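Local coordinates for enoyl-CoA hydratase/isomerase (Mycobacterium abscessus, PDB 3QXZ), which probably catalyses the hydration or double-bond isomerisation of enoyl-CoA thioesters, as a member of the crotonase-like enoyl-CoA hydratase/isomerase family, at the interface of chains A and B. Coordinates in Å, arbitrary orientation; residue numbers count along the deposited sequence, not the author numbering. Chains: chain A/B, enoyl-CoA hydratase/isomerase.

Contact 1: the interface of chains A and B. Residues chain A 249-250, 253-254; chain B 70-71, 73, 137-138.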
# COMPACT_ATOMS: atom_id res chain seq x y z
N GLY A 249 -25.05 21.08 -0.53
CA GLY A 249 -24.82 19.89 0.28
C GLY A 249 -25.22 20.08 1.74
O GLY A 249 -26.04 19.32 2.27
N PRO A 250 -24.62 21.08 2.42
CA PRO A 250 -25.03 21.36 3.80
C PRO A 250 -26.48 21.81 3.93
O PRO A 250 -27.17 21.37 4.86
CB PRO A 250 -24.07 22.49 4.24
CG PRO A 250 -22.83 22.28 3.32
CD PRO A 250 -23.46 21.90 2.01
N PHE A 253 -28.75 18.79 3.72
CA PHE A 253 -28.56 17.99 4.94
C PHE A 253 -29.33 18.58 6.13
O PHE A 253 -30.05 17.85 6.82
CB PHE A 253 -27.06 17.89 5.23
CG PHE A 253 -26.72 17.10 6.46
CD1 PHE A 253 -26.54 15.72 6.39
CD2 PHE A 253 -26.57 17.73 7.68
CE1 PHE A 253 -26.22 14.98 7.54
CE2 PHE A 253 -26.24 17.00 8.83
CZ PHE A 253 -26.06 15.63 8.75
N ILE A 254 -29.17 19.88 6.35
CA ILE A 254 -29.87 20.61 7.42
C ILE A 254 -31.41 20.59 7.24
O ILE A 254 -32.15 20.48 8.22
CB ILE A 254 -29.32 22.05 7.55
CG1 ILE A 254 -27.85 22.03 8.02
CG2 ILE A 254 -30.18 22.92 8.48
CD1 ILE A 254 -27.64 21.38 9.37
N ILE B 70 -21.32 21.06 9.89
CA ILE B 70 -22.25 21.24 8.76
C ILE B 70 -23.14 22.45 9.03
O ILE B 70 -23.40 23.24 8.12
CB ILE B 70 -23.11 19.98 8.47
CG1 ILE B 70 -22.23 18.73 8.29
CG2 ILE B 70 -24.02 20.19 7.25
CD1 ILE B 70 -21.05 18.90 7.30
N SER B 71 -23.55 22.60 10.29
CA SER B 71 -24.44 23.69 10.70
C SER B 71 -23.83 25.07 10.50
O SER B 71 -24.57 26.07 10.45
CB SER B 71 -24.86 23.49 12.15
OG SER B 71 -23.72 23.44 12.99
N ALA B 73 -21.80 25.84 7.84
CA ALA B 73 -21.39 26.03 6.44
C ALA B 73 -21.96 27.30 5.80
O ALA B 73 -21.25 28.00 5.07
CB ALA B 73 -21.75 24.80 5.61
N ARG B 137 -19.84 14.39 -0.12
CA ARG B 137 -21.30 14.35 0.08
C ARG B 137 -21.84 15.74 0.38
O ARG B 137 -23.06 15.96 0.35
CB ARG B 137 -21.68 13.38 1.20
CG ARG B 137 -21.16 11.95 0.97
CD ARG B 137 -21.58 11.02 2.12
NE ARG B 137 -22.98 10.59 2.05
CZ ARG B 137 -23.42 9.60 1.30
NH1 ARG B 137 -22.63 8.92 0.48
NH2 ARG B 137 -24.71 9.27 1.37
N PHE B 138 -20.94 16.69 0.63
CA PHE B 138 -21.31 18.08 0.93
C PHE B 138 -20.85 19.05 -0.14
O PHE B 138 -20.92 20.28 0.06
CB PHE B 138 -20.78 18.45 2.32
CG PHE B 138 -21.44 17.66 3.41
CD1 PHE B 138 -22.71 18.02 3.88
CD2 PHE B 138 -20.85 16.51 3.92
CE1 PHE B 138 -23.34 17.26 4.86
CE2 PHE B 138 -21.47 15.73 4.90
CZ PHE B 138 -22.73 16.11 5.38
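B:Phe138, A:Pro250 and B:Ile70 bury the most surface in this apolar patch between two copies of the enzyme. B:Phe138 ends the 3-10 helix 135-138. Its CG lies anti to its own carbonyl carbon (chi1 -65°), and the ring reaches helix 245-255 of chain A rim first. A:Pro250 N and A:Phe253 CG sit at the ring's edge, in its plane. B:Phe138 CE1 comes within 3.7 Å of A:Phe253 CG. The two phenyl rings meet edge to face, with planes 69° apart, and B:Phe138 CZ stands over the rim of the A:Phe253 face. B:Ile70 CD1 of the same chain covers the centre of one B:Phe138 face, 3.6 Å above the ring plane, and so supports its orientation. The other branch of B:Ile70, CG2, points across the interface. B:Ile70 CG2 lies 3.6 Å from A:Phe253 CD2 and 3.8 Å from A:Pro250 CA, between the two side chains. A:Pro250 turns the CB-CG side of its ring to B:Ala73, with CB 3.6 Å from B:Ala73 CB. No polar bond crosses here. The patch packs helix 245-255 by shape against the 3-10 helix 70-72, the start of helix 73-78 and the end of the 3-10 helix 135-138, and likely steadies the trimer.

Contact 2: the interface of chains A and B. Residues chain A 203, 205, 208, 212, 237, 240, 245-246, 250, 261; chain B 136-141.
The backbone of B:Val136 to B:Ala141 runs through a groove of chain A and likely helps hold the subunits together. B:Gly139 buries the most surface. Direct hydrogen bonds hold the segment. A:Ala205 N donates to B:Val136 O at 3.1 Å, nearly straight at the hydrogen (169°) but from above the carbonyl plane. A:Ser208 OG donates to B:Val140 O at 2.7 Å, in the carbonyl plane and on a lone pair. A chi1 of -68° puts that hydroxyl beside its own backbone N. One turn on, A:Thr212 OG1 donates back to A:Ser208 O. B:Arg137 crosses A:Asn203, at the end of helix 186-203, obliquely. B:Arg137 CB is 3.6 Å from A:Asn203 O, and CG stays near the same oxygen. The chain is straight at chi2, then bends at chi3 (77°), which brings the guanidinium to the A:Asn203 side chain. There B:Arg137 CZ packs 3.8 Å from A:Asn203 CB, and NH2 lies beside CB and the amide ND2. The guanidinium and amide planes are well off parallel. A:Leu240 CD1 packs 3.6 Å from B:Ala141 CB. A:His237 CE1 lies 3.1 Å from B:Ala141 O; NE2 is about as near, but any N-H there would point well away. Waters bridge A:Leu240 O to B:Gly139 O and A:Ala246 O to B:Phe138 O. B:Arg137 O faces the A:Trp261 ring edge, 3.5 Å from CH2, and a third water, 2.7 Å from B:Arg137 O, links it to A:Asn203 O.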
# COMPACT_ATOMS: atom_id res chain seq x y z
N ASN A 203 -26.16 11.16 -3.67
CA ASN A 203 -25.68 11.89 -2.50
C ASN A 203 -24.28 12.46 -2.58
O ASN A 203 -23.87 13.15 -1.64
CB ASN A 203 -25.79 11.00 -1.26
CG ASN A 203 -27.23 10.67 -0.96
OD1 ASN A 203 -28.06 11.57 -0.84
ND2 ASN A 203 -27.53 9.40 -0.86
N ALA A 205 -21.71 14.98 -4.76
CA ALA A 205 -21.77 16.04 -5.78
C ALA A 205 -20.97 15.63 -7.02
O ALA A 205 -19.89 15.04 -6.89
CB ALA A 205 -21.26 17.36 -5.22
N SER A 208 -17.45 17.20 -7.13
CA SER A 208 -16.69 16.65 -6.00
C SER A 208 -16.11 15.27 -6.36
O SER A 208 -14.91 15.00 -6.14
CB SER A 208 -17.61 16.52 -4.78
OG SER A 208 -17.98 17.80 -4.29
N THR A 212 -12.05 14.67 -6.98
CA THR A 212 -11.44 13.73 -6.03
C THR A 212 -10.84 12.52 -6.76
O THR A 212 -9.68 12.15 -6.50
CB THR A 212 -12.50 13.29 -5.01
OG1 THR A 212 -12.95 14.44 -4.28
CG2 THR A 212 -11.91 12.29 -3.98
N HIS A 237 -10.51 22.94 -4.16
CA HIS A 237 -11.42 23.56 -3.20
C HIS A 237 -11.90 24.92 -3.68
O HIS A 237 -13.07 25.24 -3.51
CB HIS A 237 -10.79 23.64 -1.81
CG HIS A 237 -11.10 22.45 -0.96
ND1 HIS A 237 -10.52 21.22 -1.16
CD2 HIS A 237 -11.98 22.30 0.06
CE1 HIS A 237 -11.02 20.35 -0.29
NE2 HIS A 237 -11.91 20.99 0.46
N LEU A 240 -14.56 24.15 -6.24
CA LEU A 240 -15.78 23.64 -5.62
C LEU A 240 -16.50 24.67 -4.76
O LEU A 240 -17.74 24.80 -4.83
CB LEU A 240 -15.44 22.41 -4.76
CG LEU A 240 -14.97 21.23 -5.61
CD1 LEU A 240 -14.25 20.21 -4.71
CD2 LEU A 240 -16.12 20.57 -6.40
N ASP A 245 -23.06 24.06 -5.51
CA ASP A 245 -23.18 22.73 -4.91
C ASP A 245 -22.53 22.67 -3.50
O ASP A 245 -22.98 21.91 -2.65
CB ASP A 245 -22.62 21.62 -5.81
CG ASP A 245 -23.56 21.25 -6.93
OD1 ASP A 245 -24.71 21.78 -6.98
OD2 ASP A 245 -23.21 20.40 -7.77
N ALA A 246 -21.52 23.51 -3.25
CA ALA A 246 -20.88 23.54 -1.94
C ALA A 246 -21.79 24.10 -0.85
O ALA A 246 -21.61 23.81 0.33
CB ALA A 246 -19.55 24.31 -1.99
N PRO A 250 -24.62 21.08 2.42
CA PRO A 250 -25.03 21.36 3.80
C PRO A 250 -26.48 21.81 3.93
O PRO A 250 -27.17 21.37 4.86
CB PRO A 250 -24.07 22.49 4.24
CG PRO A 250 -22.83 22.28 3.32
CD PRO A 250 -23.46 21.90 2.01
N TRP A 261 -28.17 18.64 -6.90
CA TRP A 261 -26.88 19.03 -7.46
C TRP A 261 -27.03 19.68 -8.83
O TRP A 261 -27.81 19.21 -9.67
CB TRP A 261 -25.95 17.82 -7.58
CG TRP A 261 -25.71 17.02 -6.35
CD1 TRP A 261 -25.95 15.68 -6.22
CD2 TRP A 261 -25.14 17.45 -5.10
NE1 TRP A 261 -25.56 15.25 -4.97
CE2 TRP A 261 -25.05 16.31 -4.26
CE3 TRP A 261 -24.70 18.69 -4.60
CZ2 TRP A 261 -24.53 16.37 -2.96
CZ3 TRP A 261 -24.19 18.76 -3.30
CH2 TRP A 261 -24.12 17.60 -2.50
N VAL B 136 -17.13 14.88 -0.00
CA VAL B 136 -17.77 14.88 -1.33
C VAL B 136 -19.30 14.86 -1.25
O VAL B 136 -19.97 15.31 -2.19
CB VAL B 136 -17.28 13.73 -2.24
CG1 VAL B 136 -15.78 13.86 -2.51
CG2 VAL B 136 -17.62 12.37 -1.64
N ARG B 137 -19.84 14.39 -0.12
CA ARG B 137 -21.30 14.35 0.08
C ARG B 137 -21.84 15.74 0.38
O ARG B 137 -23.06 15.96 0.35
CB ARG B 137 -21.68 13.38 1.20
CG ARG B 137 -21.16 11.95 0.97
CD ARG B 137 -21.58 11.02 2.12
NE ARG B 137 -22.98 10.59 2.05
CZ ARG B 137 -23.42 9.60 1.30
NH1 ARG B 137 -22.63 8.92 0.48
NH2 ARG B 137 -24.71 9.27 1.37
N PHE B 138 -20.94 16.69 0.63
CA PHE B 138 -21.31 18.08 0.93
C PHE B 138 -20.85 19.05 -0.14
O PHE B 138 -20.92 20.28 0.06
CB PHE B 138 -20.78 18.45 2.32
CG PHE B 138 -21.44 17.66 3.41
CD1 PHE B 138 -22.71 18.02 3.88
CD2 PHE B 138 -20.85 16.51 3.92
CE1 PHE B 138 -23.34 17.26 4.86
CE2 PHE B 138 -21.47 15.73 4.90
CZ PHE B 138 -22.73 16.11 5.38
N GLY B 139 -20.43 18.55 -1.30
CA GLY B 139 -20.04 19.43 -2.39
C GLY B 139 -18.68 20.07 -2.28
O GLY B 139 -18.36 21.01 -3.02
N VAL B 140 -17.85 19.56 -1.37
CA VAL B 140 -16.43 19.93 -1.34
C VAL B 140 -15.61 18.65 -1.62
O VAL B 140 -16.07 17.80 -2.39
CB VAL B 140 -16.02 20.75 -0.08
CG1 VAL B 140 -16.57 22.20 -0.22
CG2 VAL B 140 -16.49 20.10 1.22
N ALA B 141 -14.42 18.50 -1.06
CA ALA B 141 -13.58 17.34 -1.40
C ALA B 141 -12.67 17.06 -0.23
O ALA B 141 -12.56 17.87 0.70
CB ALA B 141 -12.77 17.59 -2.66
O HOH W 1 -19.21 22.44 -5.28
O HOH W 2 -19.75 22.25 1.59
O HOH W 3 -25.32 14.51 0.47

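Contact 3: the interface of chains A and B. Residues chain A 209, 212-213, 237; chain B 141-142, 147, 163-164.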
# COMPACT_ATOMS: atom_id res chain seq x y z
N ALA A 209 -16.96 14.39 -6.89
CA ALA A 209 -16.48 13.06 -7.29
C ALA A 209 -15.42 13.15 -8.37
O ALA A 209 -14.40 12.46 -8.29
CB ALA A 209 -17.63 12.20 -7.76
N THR A 212 -12.05 14.67 -6.98
CA THR A 212 -11.44 13.73 -6.03
C THR A 212 -10.84 12.52 -6.76
O THR A 212 -9.68 12.15 -6.50
CB THR A 212 -12.50 13.29 -5.01
OG1 THR A 212 -12.95 14.44 -4.28
CG2 THR A 212 -11.91 12.29 -3.98
N LYS A 213 -11.60 11.94 -7.69
CA LYS A 213 -11.07 10.80 -8.45
C LYS A 213 -9.85 11.20 -9.24
O LYS A 213 -8.83 10.49 -9.23
CB LYS A 213 -12.14 10.25 -9.39
CG LYS A 213 -11.56 9.09 -10.23
CD LYS A 213 -12.58 8.32 -11.02
CE LYS A 213 -11.89 7.28 -11.89
NZ LYS A 213 -12.81 6.19 -12.35
N HIS A 237 -10.51 22.94 -4.16
CA HIS A 237 -11.42 23.56 -3.20
C HIS A 237 -11.90 24.92 -3.68
O HIS A 237 -13.07 25.24 -3.51
CB HIS A 237 -10.79 23.64 -1.81
CG HIS A 237 -11.10 22.45 -0.96
ND1 HIS A 237 -10.52 21.22 -1.16
CD2 HIS A 237 -11.98 22.30 0.06
CE1 HIS A 237 -11.02 20.35 -0.29
NE2 HIS A 237 -11.91 20.99 0.46
N ALA B 141 -14.42 18.50 -1.06
CA ALA B 141 -13.58 17.34 -1.40
C ALA B 141 -12.67 17.06 -0.23
O ALA B 141 -12.56 17.87 0.70
CB ALA B 141 -12.77 17.59 -2.66
N PRO B 142 -12.01 15.89 -0.23
CA PRO B 142 -11.08 15.61 0.86
C PRO B 142 -10.00 16.67 0.98
O PRO B 142 -9.60 17.28 -0.02
CB PRO B 142 -10.51 14.23 0.50
CG PRO B 142 -11.57 13.62 -0.36
CD PRO B 142 -12.10 14.76 -1.18
N HIS B 147 -5.72 12.95 -0.15
CA HIS B 147 -5.53 12.28 -1.45
C HIS B 147 -4.16 11.60 -1.55
O HIS B 147 -3.98 10.72 -2.40
CB HIS B 147 -5.66 13.27 -2.63
CG HIS B 147 -7.02 13.87 -2.79
ND1 HIS B 147 -7.44 14.96 -2.06
CD2 HIS B 147 -8.04 13.59 -3.65
CE1 HIS B 147 -8.67 15.30 -2.46
NE2 HIS B 147 -9.06 14.48 -3.42
N LEU B 163 -13.00 8.02 -0.02
CA LEU B 163 -13.01 9.40 -0.51
C LEU B 163 -14.14 9.69 -1.49
O LEU B 163 -14.70 10.81 -1.49
CB LEU B 163 -11.67 9.74 -1.17
CG LEU B 163 -10.44 9.63 -0.27
CD1 LEU B 163 -9.21 10.12 -1.02
CD2 LEU B 163 -10.64 10.40 1.04
N LEU B 164 -14.50 8.73 -2.34
CA LEU B 164 -15.56 8.96 -3.35
C LEU B 164 -16.97 8.73 -2.85
O LEU B 164 -17.91 9.31 -3.41
CB LEU B 164 -15.32 8.14 -4.62
CG LEU B 164 -14.00 8.36 -5.35
CD1 LEU B 164 -13.90 7.35 -6.49
CD2 LEU B 164 -13.94 9.78 -5.91
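This mostly apolar patch of the subunit interface likely helps join neighbouring subunits. A:Thr212 is its centre, with far more surface buried than any neighbour. The methyl CG2 is anti to the backbone N and points into chain B, which meets it from several sides. B:Pro142 comes tip to tip, with its CD 3.7 Å from A:Thr212 CG2. B:Leu163 offers its CB, and B:Leu164 its CD2, each 3.8 Å from A:Thr212 CG2. B:Leu164 is the second most buried residue. Its CG is anti to its carbonyl carbon (chi1 -58°). Its chi2 (174°) sets CD1 anti to CA, and the other methyl turns to helix 206-222. B:Leu164 CD2 lies 3.9 Å from A:Lys213 CB. The rest of the A:Lys213 chain runs on extended. Contacts of polar atoms with carbon form the second group. B:Leu164 CD2 lies 3.6 Å from A:Ala209 O. The hydroxyl OG1 of A:Thr212 rests against B:Pro142 CD. B:His147 crosses A:Thr212 at about a right angle. A:Thr212 CA sits at the edge of the imidazole, in its plane, 3.6 Å from B:His147 NE2. The ring's CD2 faces A:Thr212 O. A:His237 also presents an edge: B:Pro142 O lies in its ring plane, 3.4 Å from A:His237 CE1. In the fold, chain A supplies the side of helix 206-222 and one residue of helix 226-241. Chain B supplies the loop at 141-142, helix 146-149 and the C-terminal end of helix 151-165.

The three contacts form one continuous strip of the interface. Contact 2 lies in the middle, about 9 Å from contact 1 and from contact 3, measured between C-alpha centres. Contacts 1 and 3 are about 16 Å apart. A:Pro250, B:Arg137 and B:Phe138 join contact 1 to contact 2; A:Thr212, A:His237 and B:Ala141 join contact 2 to contact 3. Hydrogen bonds and waters in the middle are thus flanked by apolar packing. C-terminal helices of chain A embrace the 135-142 segment of chain B. Repeated round the three copies, such contacts would fit the trimer typical of crotonases.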